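Local coordinates for protein sensor histidine kinase PdtaS (PDB 2YKF) that probably senses nutrient deprivation by binding c-di-GMP and then autophosphorylates on histidine, starting a two-component signalling cascade in mycobacterial adaptation to poor nutrients, at residues A[154-164]-A[264-272]. Sequence-based numbering, arbitrary orientation.
Sequences DLLRMLAEGTF and TLPLVVAGR
The carboxylate of Glu161 reaches across to the turn that ends strand 258-269, where its OE1 accepts the backbone N-H of Ala270 at 3.0 Å. The bond is nearly straight (169°) and arrives on the syn side, 22° out of the carboxylate plane. The other oxygen, OE2, is held by NH1 of Arg157 at 2.9 Å in a salt bridge one helical turn back; together the two bonds should restrain the rotation of the group. One water bridges Thr163 OG1 and Val268 O; a second joins OE1 to the N-H of Gly271, in the type I' turn from Val269 to Arg272. The contact joins helix 143-161, which packs on strand 123-131 and helix 18-38 of the GAF domain and is closed by a Schellman motif at Gly162, to the β-hairpin of strands 258-269 and 272-282 in the PAS-like domain, the helix and strand axes crossing at 65°. Val269 CG1 packs over the centre of one face of the Arg157 guanidinium, 3.4 Å from CZ. Met158 SD accepts a weak bond from Val268 N at 3.5 Å, while the bend at chi3 turns CE toward Pro266 O, 3.6 Å away. Deeper in, CD2 of Leu155 meets CD2 of Leu267 at 3.8 Å, and Leu265 CD2 approaches Phe164 CE1 obliquely at 4.0 Å. Leu37 and Leu33 of helix 18-38 extend this apolar patch, touching Leu155 and Leu265 respectively.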
loop_
_atom_site.group_PDB
_atom_site.type_symbol
_atom_site.label_atom_id
_atom_site.label_comp_id
_atom_site.label_asym_id
_atom_site.label_seq_id
_atom_site.Cartn_x
_atom_site.Cartn_y
_atom_site.Cartn_z
ATOM N N ASP A 154 -18.936 -1.523 7.362
ATOM C CA ASP A 154 -18.843 -2.378 8.550
ATOM C C ASP A 154 -17.857 -1.844 9.579
ATOM O O ASP A 154 -18.131 -1.880 10.779
ATOM C CB ASP A 154 -18.417 -3.799 8.164
ATOM C CG ASP A 154 -19.507 -4.565 7.470
ATOM O OD1 ASP A 154 -20.683 -4.185 7.674
ATOM O OD2 ASP A 154 -19.195 -5.519 6.707
ATOM N N LEU A 155 -16.684 -1.349 9.139
ATOM C CA LEU A 155 -15.712 -0.842 10.126
ATOM C C LEU A 155 -16.181 0.472 10.702
ATOM O O LEU A 155 -15.901 0.749 11.834
ATOM C CB LEU A 155 -14.317 -0.583 9.480
ATOM C CG LEU A 155 -13.721 -1.809 8.802
ATOM C CD1 LEU A 155 -12.438 -1.303 8.066
ATOM C CD2 LEU A 155 -13.434 -2.868 9.881
ATOM N N LEU A 156 -16.785 1.334 9.877
ATOM C CA LEU A 156 -17.296 2.630 10.384
ATOM C C LEU A 156 -18.342 2.380 11.501
ATOM O O LEU A 156 -18.378 3.075 12.517
ATOM C CB LEU A 156 -17.912 3.373 9.217
ATOM C CG LEU A 156 -16.874 4.147 8.382
ATOM C CD1 LEU A 156 -17.544 4.707 7.165
ATOM C CD2 LEU A 156 -16.173 5.264 9.186
ATOM N N ARG A 157 -19.138 1.345 11.329
ATOM C CA ARG A 157 -20.096 0.937 12.392
ATOM C C ARG A 157 -19.384 0.453 13.671
ATOM O O ARG A 157 -19.729 0.863 14.765
ATOM C CB ARG A 157 -21.150 -0.068 11.844
ATOM C CG ARG A 157 -21.760 -0.996 12.875
ATOM C CD ARG A 157 -23.138 -0.562 13.415
ATOM N NE ARG A 157 -24.245 -1.093 12.607
ATOM C CZ ARG A 157 -25.447 -1.469 13.073
ATOM N NH1 ARG A 157 -25.731 -1.426 14.385
ATOM N NH2 ARG A 157 -26.367 -1.921 12.217
ATOM N N MET A 158 -18.333 -0.361 13.527
ATOM C CA MET A 158 -17.518 -0.738 14.657
ATOM C C MET A 158 -16.844 0.442 15.333
ATOM O O MET A 158 -16.727 0.467 16.597
ATOM C CB MET A 158 -16.470 -1.767 14.148
ATOM C CG MET A 158 -17.157 -3.086 13.893
ATOM S SD MET A 158 -16.094 -4.386 13.275
ATOM C CE MET A 158 -15.300 -4.817 14.791
ATOM N N LEU A 159 -16.330 1.409 14.528
ATOM C CA LEU A 159 -15.779 2.632 15.129
ATOM C C LEU A 159 -16.862 3.352 15.979
ATOM O O LEU A 159 -16.572 3.813 17.096
ATOM C CB LEU A 159 -15.291 3.596 14.036
ATOM C CG LEU A 159 -13.914 3.150 13.504
ATOM C CD1 LEU A 159 -13.681 3.762 12.108
ATOM C CD2 LEU A 159 -12.924 3.691 14.486
ATOM N N ALA A 160 -18.066 3.449 15.421
ATOM C CA ALA A 160 -19.206 4.138 16.084
ATOM C C ALA A 160 -19.655 3.376 17.328
ATOM O O ALA A 160 -20.122 3.993 18.283
ATOM C CB ALA A 160 -20.362 4.357 15.096
ATOM N N GLU A 161 -19.441 2.052 17.357
ATOM C CA GLU A 161 -19.835 1.214 18.485
ATOM C C GLU A 161 -18.721 1.004 19.433
ATOM O O GLU A 161 -18.901 0.328 20.439
ATOM C CB GLU A 161 -20.390 -0.160 18.010
ATOM C CG GLU A 161 -21.700 0.043 17.251
ATOM C CD GLU A 161 -22.436 -1.240 16.764
ATOM O OE1 GLU A 161 -21.851 -2.354 16.727
ATOM O OE2 GLU A 161 -23.630 -1.101 16.377
ATOM N N GLY A 162 -17.536 1.521 19.111
ATOM C CA GLY A 162 -16.410 1.399 20.014
ATOM C C GLY A 162 -15.771 0.010 20.014
ATOM O O GLY A 162 -15.044 -0.318 20.936
ATOM N N THR A 163 -16.012 -0.786 18.988
ATOM C CA THR A 163 -15.434 -2.146 18.921
ATOM C C THR A 163 -14.245 -2.335 17.937
ATOM O O THR A 163 -13.659 -3.445 17.840
ATOM C CB THR A 163 -16.501 -3.156 18.543
ATOM O OG1 THR A 163 -17.144 -2.714 17.349
ATOM C CG2 THR A 163 -17.591 -3.294 19.696
ATOM N N PHE A 164 -13.914 -1.287 17.196
ATOM C CA PHE A 164 -12.696 -1.270 16.358
ATOM C C PHE A 164 -12.113 0.152 16.471
ATOM O O PHE A 164 -12.865 1.130 16.437
ATOM C CB PHE A 164 -13.068 -1.553 14.894
ATOM C CG PHE A 164 -11.926 -1.400 13.915
ATOM C CD1 PHE A 164 -10.962 -2.403 13.799
ATOM C CD2 PHE A 164 -11.840 -0.267 13.107
ATOM C CE1 PHE A 164 -9.891 -2.239 12.859
ATOM C CE2 PHE A 164 -10.800 -0.083 12.185
ATOM C CZ PHE A 164 -9.832 -1.089 12.049
ATOM N N THR A 264 -6.260 -10.888 9.859
ATOM C CA THR A 264 -7.679 -11.145 10.028
ATOM C C THR A 264 -8.260 -10.013 10.902
ATOM O O THR A 264 -7.550 -9.424 11.752
ATOM C CB THR A 264 -7.942 -12.515 10.713
ATOM O OG1 THR A 264 -7.328 -12.519 12.035
ATOM C CG2 THR A 264 -7.250 -13.648 9.891
ATOM N N LEU A 265 -9.536 -9.735 10.660
ATOM C CA LEU A 265 -10.309 -8.666 11.331
ATOM C C LEU A 265 -11.710 -9.199 11.509
ATOM O O LEU A 265 -12.394 -9.435 10.537
ATOM C CB LEU A 265 -10.460 -7.446 10.418
ATOM C CG LEU A 265 -9.232 -6.642 10.279
ATOM C CD1 LEU A 265 -8.633 -7.207 8.974
ATOM C CD2 LEU A 265 -9.677 -5.159 10.144
ATOM N N PRO A 266 -12.093 -9.523 12.737
ATOM C CA PRO A 266 -13.465 -10.001 12.934
ATOM C C PRO A 266 -14.448 -8.818 12.719
ATOM O O PRO A 266 -14.106 -7.664 13.021
ATOM C CB PRO A 266 -13.463 -10.475 14.388
ATOM C CG PRO A 266 -12.359 -9.744 15.059
ATOM C CD PRO A 266 -11.315 -9.438 13.985
ATOM N N LEU A 267 -15.615 -9.066 12.138
ATOM C CA LEU A 267 -16.545 -7.960 11.942
ATOM C C LEU A 267 -17.769 -8.216 12.782
ATOM O O LEU A 267 -18.281 -9.357 12.795
ATOM C CB LEU A 267 -16.930 -7.832 10.505
ATOM C CG LEU A 267 -15.748 -7.640 9.529
ATOM C CD1 LEU A 267 -16.282 -7.773 8.188
ATOM C CD2 LEU A 267 -15.173 -6.261 9.678
ATOM N N VAL A 268 -18.228 -7.168 13.469
ATOM C CA VAL A 268 -19.291 -7.298 14.508
ATOM C C VAL A 268 -20.281 -6.137 14.375
ATOM O O VAL A 268 -19.879 -4.971 14.146
ATOM C CB VAL A 268 -18.683 -7.233 15.935
ATOM C CG1 VAL A 268 -19.774 -7.309 17.056
ATOM C CG2 VAL A 268 -17.668 -8.334 16.130
ATOM N N VAL A 269 -21.560 -6.481 14.555
ATOM C CA VAL A 269 -22.696 -5.531 14.671
ATOM C C VAL A 269 -23.456 -5.823 15.942
ATOM O O VAL A 269 -23.882 -6.974 16.188
ATOM C CB VAL A 269 -23.716 -5.730 13.550
ATOM C CG1 VAL A 269 -24.923 -4.771 13.751
ATOM C CG2 VAL A 269 -23.060 -5.565 12.175
ATOM N N ALA A 270 -23.576 -4.800 16.787
ATOM C CA ALA A 270 -24.501 -4.835 17.928
ATOM C C ALA A 270 -24.262 -6.097 18.765
ATOM O O ALA A 270 -25.194 -6.847 19.066
ATOM C CB ALA A 270 -25.958 -4.766 17.398
ATOM N N GLY A 271 -22.983 -6.363 19.061
ATOM C CA GLY A 271 -22.575 -7.535 19.848
ATOM C C GLY A 271 -22.550 -8.891 19.139
ATOM O O GLY A 271 -22.136 -9.895 19.734
ATOM N N ARG A 272 -22.962 -8.962 17.875
ATOM C CA ARG A 272 -22.720 -10.206 17.159
ATOM C C ARG A 272 -21.791 -10.197 15.921
ATOM O O ARG A 272 -21.757 -9.219 15.155
ATOM C CB ARG A 272 -24.014 -10.904 16.792
ATOM C CG ARG A 272 -24.846 -10.200 15.879
ATOM C CD ARG A 272 -26.336 -10.262 16.371
ATOM N NE ARG A 272 -26.946 -9.062 15.836
ATOM C CZ ARG A 272 -27.080 -8.813 14.524
ATOM N NH1 ARG A 272 -26.705 -9.731 13.600
ATOM N NH2 ARG A 272 -27.571 -7.642 14.128
HETATM O O HOH W 1 -19.600 -3.303 16.758
HETATM O O HOH W 2 -20.821 -4.573 18.747
#